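Local atomic coordinates of TRAP dicarboxylate transporter, DctP subunit (Anaerococcus prevoti, PDB entry 4N91), a protein that binds alpha- and beta-D-glucuronate and probably delivers this sugar acid to the membrane partners of a TRAP transporter as their solute-binding subunit. Residues 47-52 against 66-71; 57-62 against 262-267. All coordinates share one frame; numbering follows the deposited sequence.

Contact 1. Residues 47-52 against 66-71; sequences LGLLAF and IQVYPS
The first torsions of Phe52 and Ile66 bring the two side chains together: Phe52 has CG anti to the backbone N (chi1 168°), which swings the ring out to the strand, and Ile66 turns CG1 beside its own N (chi1 -72°) and carries on extended to the methyl CD1. The two side chains cross at about a right angle. CD1 of Ile66 comes in obliquely and lies 3.6 Å from CE2 of Phe52, with CZ of the ring a little further off. CG2 of Ile66 is 4.0 Å from the same CE2 of Phe52, so both methyls bear on one ring carbon from the strand's side.

Further along, Leu49 and Val68 stand slightly further apart, yet Val68 loses more surface to the helix segment than any other residue here gives up across the contact. Val68 CG1 is 4.1 Å from CB of Leu49, while CG2 of Val68 faces the carbonyl O of Leu49 at 4.2 Å. The rest of the leucine reaches Val35, His37 and Leu269. Helix 44-60 and strand 64-69 are the last two elements of a beta-alpha-beta unit that starts with strand 31-36, and strand 64-69 forms one margin of the five-stranded sheet in this periplasmic-binding-protein fold. No hydrogen bond joins residues 47-52 to residues 66-71; the helix reaches the strand's backbone further on, where Glu57 OE2 takes Ile66 N. The backbone of Gln67 and Tyr69 bonds to Ile33, Val35 and His37, and on the side turned from the helix Tyr69 OH donates to Gln67 OE1 at 2.8 Å, the donor oxygen lying 24° from the plane of the Gln67 carbonyl. The Phe52 ring also meets the nearly parallel ring of Phe266 on helix 256-290.

Contact 2. Residues 57-62 against 262-267; sequences EDKLGD and FDEGFK
Lys59 and Glu264 form a salt bridge between two helices, near the end of helix 44-60 and on the long helix 256-290, the kind of extended helix that is characteristic of TRAP solute-binding proteins. The lysine is the one that bends: turns at chi2 (-117°) and again at chi3 steer the ammonium across the gap to the glutamate. Glu264 stays extended beyond CG, and the two side chains cross at about a right angle. The bond itself is weak, with NZ of Lys59 3.3 Å from OE1 of Glu264. That same OE1 has a stronger partner in the hydroxyl of Tyr55, also on helix 44-60, which probably does more to fix the carboxylate than the lysine does. Lys59 is exposed and both residues lie at the surface, touching neighbouring molecules in the crystal, so this is the loose side of the helix pair.

The tightly packed part lies deeper, round the buried ring of Phe262, which has Trp250 and Tyr64 edge-to-face and touches Phe52 and Val56. Phe262 points its CB away from residues 57-62, and its ring turns back towards Leu60 but stays 4.7 Å away, CE2 of Phe262 to CD2 of Leu60. Leu60 itself rests on Val261 and Asp258. The sugar-binding residues are far from here. Within the long helix, the carbonyl O of Phe262 accepts the backbone N of Phe266 at 2.9 Å and also lies 3.2 Å above the plane of the Phe266 ring, offset toward its rim.

Helix 44-60 serves both contacts, presenting its first half to strand 64-69 in contact 1 and its far end to helix 256-290 in contact 2. Contact 1 is buried, purely apolar between its segments, and local to one beta-alpha-beta unit. Contact 2 is a surface meeting of charges between parts of the chain about 200 residues apart. Their centres lie 13 Å from each other, and they touch: CZ of Phe52 packs 3.7 Å from CD1 of Phe262, so the phenylalanine that meets the strand also borders the long helix. A polar tie joins them as well, a probable hydrogen bond of 2.8 Å from Ile66 N to Glu57 OE2.

Contact 1. Residues 47-52 against 66-71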
loop_
_atom_site.group_PDB
_atom_site.type_symbol
_atom_site.label_atom_id
_atom_site.label_comp_id
_atom_site.label_asym_id
_atom_site.label_seq_id
_atom_site.Cartn_x
_atom_site.Cartn_y
_atom_site.Cartn_z
ATOM N N LEU A 47 -9.044 -7.930 9.229
ATOM C CA LEU A 47 -9.957 -9.056 9.036
ATOM C C LEU A 47 -9.230 -10.182 8.303
ATOM O O LEU A 47 -9.393 -11.349 8.651
ATOM C CB LEU A 47 -11.193 -8.634 8.261
ATOM C CG LEU A 47 -11.974 -7.473 8.875
ATOM C CD1 LEU A 47 -13.152 -7.096 7.984
ATOM C CD2 LEU A 47 -12.433 -7.831 10.252
ATOM N N GLY A 48 -8.438 -9.846 7.292
ATOM C CA GLY A 48 -7.644 -10.862 6.617
ATOM C C GLY A 48 -6.641 -11.534 7.548
ATOM O O GLY A 48 -6.436 -12.760 7.522
ATOM N N LEU A 49 -5.981 -10.740 8.373
ATOM C CA LEU A 49 -4.983 -11.321 9.269
ATOM C C LEU A 49 -5.621 -12.184 10.355
ATOM O O LEU A 49 -5.037 -13.190 10.777
ATOM C CB LEU A 49 -4.066 -10.241 9.844
ATOM C CG LEU A 49 -3.079 -9.601 8.867
ATOM C CD1 LEU A 49 -2.455 -8.358 9.439
ATOM C CD2 LEU A 49 -2.000 -10.603 8.473
ATOM N N LEU A 50 -6.822 -11.829 10.798
ATOM C CA LEU A 50 -7.547 -12.668 11.739
ATOM C C LEU A 50 -7.874 -14.009 11.058
ATOM O O LEU A 50 -7.833 -15.068 11.689
ATOM C CB LEU A 50 -8.831 -11.998 12.218
ATOM C CG LEU A 50 -8.657 -10.825 13.196
ATOM C CD1 LEU A 50 -10.022 -10.291 13.593
ATOM C CD2 LEU A 50 -7.859 -11.250 14.418
ATOM N N ALA A 51 -8.199 -13.968 9.773
ATOM C CA ALA A 51 -8.476 -15.218 9.030
ATOM C C ALA A 51 -7.203 -16.073 8.901
ATOM O O ALA A 51 -7.221 -17.299 9.062
ATOM C CB ALA A 51 -9.056 -14.899 7.678
ATOM N N PHE A 52 -6.089 -15.411 8.626
ATOM C CA PHE A 52 -4.771 -16.046 8.647
ATOM C C PHE A 52 -4.511 -16.756 9.978
ATOM O O PHE A 52 -4.127 -17.944 10.007
ATOM C CB PHE A 52 -3.707 -14.973 8.384
ATOM C CG PHE A 52 -2.288 -15.418 8.660
ATOM C CD1 PHE A 52 -1.627 -16.260 7.789
ATOM C CD2 PHE A 52 -1.616 -14.966 9.786
ATOM C CE1 PHE A 52 -0.307 -16.672 8.041
ATOM C CE2 PHE A 52 -0.296 -15.368 10.036
ATOM C CZ PHE A 52 0.347 -16.224 9.168
ATOM N N ILE A 66 -0.397 -17.205 17.010
ATOM C CA ILE A 66 -0.243 -16.029 16.147
ATOM C C ILE A 66 -0.882 -14.819 16.818
ATOM O O ILE A 66 -2.056 -14.852 17.181
ATOM C CB ILE A 66 -0.839 -16.301 14.750
ATOM C CG1 ILE A 66 0.075 -17.276 13.998
ATOM C CG2 ILE A 66 -1.013 -15.020 13.970
ATOM C CD1 ILE A 66 -0.506 -17.817 12.726
ATOM N N GLN A 67 -0.099 -13.758 17.021
ATOM C CA GLN A 67 -0.613 -12.552 17.653
ATOM C C GLN A 67 -0.586 -11.372 16.696
ATOM O O GLN A 67 0.463 -11.036 16.166
ATOM C CB GLN A 67 0.207 -12.241 18.895
ATOM C CG GLN A 67 0.092 -13.327 19.934
ATOM C CD GLN A 67 0.965 -13.079 21.143
ATOM O OE1 GLN A 67 1.731 -12.112 21.191
ATOM N NE2 GLN A 67 0.870 -13.975 22.128
ATOM N N VAL A 68 -1.753 -10.767 16.473
ATOM C CA VAL A 68 -1.891 -9.706 15.488
ATOM C C VAL A 68 -1.978 -8.376 16.233
ATOM O O VAL A 68 -2.791 -8.210 17.131
ATOM C CB VAL A 68 -3.125 -9.905 14.585
ATOM C CG1 VAL A 68 -3.227 -8.768 13.554
ATOM C CG2 VAL A 68 -3.090 -11.238 13.906
ATOM N N TYR A 69 -1.094 -7.448 15.878
ATOM C CA TYR A 69 -1.014 -6.148 16.499
ATOM C C TYR A 69 -1.440 -5.059 15.513
ATOM O O TYR A 69 -0.651 -4.635 14.650
ATOM C CB TYR A 69 0.421 -5.872 16.968
ATOM C CG TYR A 69 0.908 -6.787 18.069
ATOM C CD1 TYR A 69 1.408 -8.045 17.790
ATOM C CD2 TYR A 69 0.870 -6.374 19.403
ATOM C CE1 TYR A 69 1.850 -8.885 18.795
ATOM C CE2 TYR A 69 1.307 -7.220 20.412
ATOM C CZ TYR A 69 1.783 -8.470 20.095
ATOM O OH TYR A 69 2.237 -9.321 21.084
ATOM N N PRO A 70 -2.680 -4.570 15.648
ATOM C CA PRO A 70 -3.178 -3.559 14.721
ATOM C C PRO A 70 -2.732 -2.146 15.101
ATOM O O PRO A 70 -1.988 -1.975 16.067
ATOM C CB PRO A 70 -4.690 -3.678 14.887
ATOM C CG PRO A 70 -4.836 -3.977 16.339
ATOM C CD PRO A 70 -3.697 -4.930 16.655
ATOM N N SER A 71 -3.173 -1.170 14.311
ATOM C CA SER A 71 -3.102 0.263 14.659
ATOM C C SER A 71 -1.759 0.745 15.210
ATOM O O SER A 71 -1.672 1.529 16.195
ATOM C CB SER A 71 -4.240 0.606 15.612
ATOM O OG SER A 71 -4.187 -0.225 16.739
#

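Contact 2. Residues 57-62 against 262-267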
loop_
_atom_site.group_PDB
_atom_site.type_symbol
_atom_site.label_atom_id
_atom_site.label_comp_id
_atom_site.label_asym_id
_atom_site.label_seq_id
_atom_site.Cartn_x
_atom_site.Cartn_y
_atom_site.Cartn_z
ATOM N N GLU A 57 -3.808 -21.555 13.136
ATOM C CA GLU A 57 -3.986 -22.132 14.457
ATOM C C GLU A 57 -4.901 -23.354 14.431
ATOM O O GLU A 57 -4.746 -24.264 15.242
ATOM C CB GLU A 57 -4.503 -21.069 15.431
ATOM C CG GLU A 57 -3.466 -19.994 15.714
ATOM C CD GLU A 57 -3.884 -19.032 16.803
ATOM O OE1 GLU A 57 -5.013 -19.159 17.331
ATOM O OE2 GLU A 57 -3.069 -18.137 17.128
ATOM N N ASP A 58 -5.845 -23.385 13.496
ATOM C CA ASP A 58 -6.705 -24.554 13.351
ATOM C C ASP A 58 -5.899 -25.778 12.932
ATOM O O ASP A 58 -6.230 -26.900 13.326
ATOM C CB ASP A 58 -7.815 -24.303 12.332
ATOM C CG ASP A 58 -8.969 -23.485 12.900
ATOM O OD1 ASP A 58 -9.032 -23.296 14.136
ATOM O OD2 ASP A 58 -9.823 -23.036 12.103
ATOM N N LYS A 59 -4.855 -25.586 12.132
ATOM C CA LYS A 59 -4.066 -26.728 11.661
ATOM C C LYS A 59 -2.908 -27.060 12.603
ATOM O O LYS A 59 -2.496 -28.215 12.702
ATOM C CB LYS A 59 -3.512 -26.488 10.252
ATOM C CG LYS A 59 -4.540 -26.001 9.228
ATOM C CD LYS A 59 -4.750 -26.981 8.085
ATOM C CE LYS A 59 -3.448 -27.247 7.330
ATOM N NZ LYS A 59 -3.623 -27.976 6.033
ATOM N N LEU A 60 -2.397 -26.045 13.289
ATOM C CA LEU A 60 -1.146 -26.125 14.032
ATOM C C LEU A 60 -1.210 -25.322 15.346
ATOM O O LEU A 60 -0.194 -24.783 15.798
ATOM C CB LEU A 60 -0.045 -25.509 13.175
ATOM C CG LEU A 60 0.880 -26.345 12.301
ATOM C CD1 LEU A 60 0.197 -27.493 11.618
ATOM C CD2 LEU A 60 1.499 -25.404 11.287
ATOM N N GLY A 61 -2.389 -25.216 15.951
ATOM C CA GLY A 61 -2.562 -24.343 17.107
ATOM C C GLY A 61 -1.867 -24.809 18.378
ATOM O O GLY A 61 -1.551 -24.001 19.258
ATOM N N ASP A 62 -1.631 -26.110 18.493
ATOM C CA ASP A 62 -0.880 -26.625 19.632
ATOM C C ASP A 62 0.545 -26.068 19.633
ATOM O O ASP A 62 1.216 -26.078 20.664
ATOM C CB ASP A 62 -0.823 -28.158 19.604
ATOM C CG ASP A 62 -2.155 -28.804 19.944
ATOM O OD1 ASP A 62 -3.010 -28.131 20.559
ATOM O OD2 ASP A 62 -2.343 -29.994 19.604
ATOM N N PHE A 262 1.647 -22.259 6.702
ATOM C CA PHE A 262 1.778 -20.802 6.644
ATOM C C PHE A 262 1.546 -20.265 5.242
ATOM O O PHE A 262 0.891 -19.223 5.083
ATOM C CB PHE A 262 3.133 -20.334 7.185
ATOM C CG PHE A 262 3.154 -20.192 8.662
ATOM C CD1 PHE A 262 2.834 -18.994 9.253
ATOM C CD2 PHE A 262 3.475 -21.268 9.471
ATOM C CE1 PHE A 262 2.856 -18.867 10.616
ATOM C CE2 PHE A 262 3.489 -21.139 10.835
ATOM C CZ PHE A 262 3.168 -19.951 11.406
ATOM N N ASP A 263 2.058 -20.957 4.229
ATOM C CA ASP A 263 1.888 -20.506 2.851
ATOM C C ASP A 263 0.399 -20.494 2.463
ATOM O O ASP A 263 -0.085 -19.553 1.835
ATOM C CB ASP A 263 2.697 -21.380 1.881
ATOM C CG ASP A 263 4.209 -21.139 1.978
ATOM O OD1 ASP A 263 4.639 -20.212 2.691
ATOM O OD2 ASP A 263 4.975 -21.885 1.331
ATOM N N GLU A 264 -0.319 -21.541 2.848
ATOM C CA GLU A 264 -1.758 -21.618 2.605
ATOM C C GLU A 264 -2.445 -20.474 3.334
ATOM O O GLU A 264 -3.362 -19.826 2.804
ATOM C CB GLU A 264 -2.310 -22.966 3.082
ATOM C CG GLU A 264 -1.892 -24.165 2.248
ATOM C CD GLU A 264 -2.218 -25.517 2.922
ATOM O OE1 GLU A 264 -2.288 -25.581 4.175
ATOM O OE2 GLU A 264 -2.402 -26.523 2.195
ATOM N N GLY A 265 -1.981 -20.199 4.551
ATOM C CA GLY A 265 -2.511 -19.085 5.313
ATOM C C GLY A 265 -2.331 -17.748 4.632
ATOM O O GLY A 265 -3.211 -16.903 4.706
ATOM N N PHE A 266 -1.176 -17.534 3.997
ATOM C CA PHE A 266 -0.938 -16.283 3.294
ATOM C C PHE A 266 -1.918 -16.129 2.127
ATOM O O PHE A 266 -2.325 -15.016 1.791
ATOM C CB PHE A 266 0.497 -16.238 2.765
ATOM C CG PHE A 266 1.563 -16.235 3.830
ATOM C CD1 PHE A 266 1.400 -15.552 5.021
ATOM C CD2 PHE A 266 2.755 -16.924 3.615
ATOM C CE1 PHE A 266 2.408 -15.545 5.988
ATOM C CE2 PHE A 266 3.757 -16.913 4.579
ATOM C CZ PHE A 266 3.571 -16.254 5.761
ATOM N N LYS A 267 -2.274 -17.237 1.480
ATOM C CA LYS A 267 -3.231 -17.205 0.391
ATOM C C LYS A 267 -4.600 -16.846 0.931
ATOM O O LYS A 267 -5.331 -16.056 0.346
ATOM C CB LYS A 267 -3.293 -18.549 -0.318
ATOM C CG LYS A 267 -4.146 -18.500 -1.561
ATOM C CD LYS A 267 -4.209 -19.875 -2.255
ATOM C CE LYS A 267 -2.824 -20.478 -2.487
ATOM N NZ LYS A 267 -2.928 -21.852 -3.079
#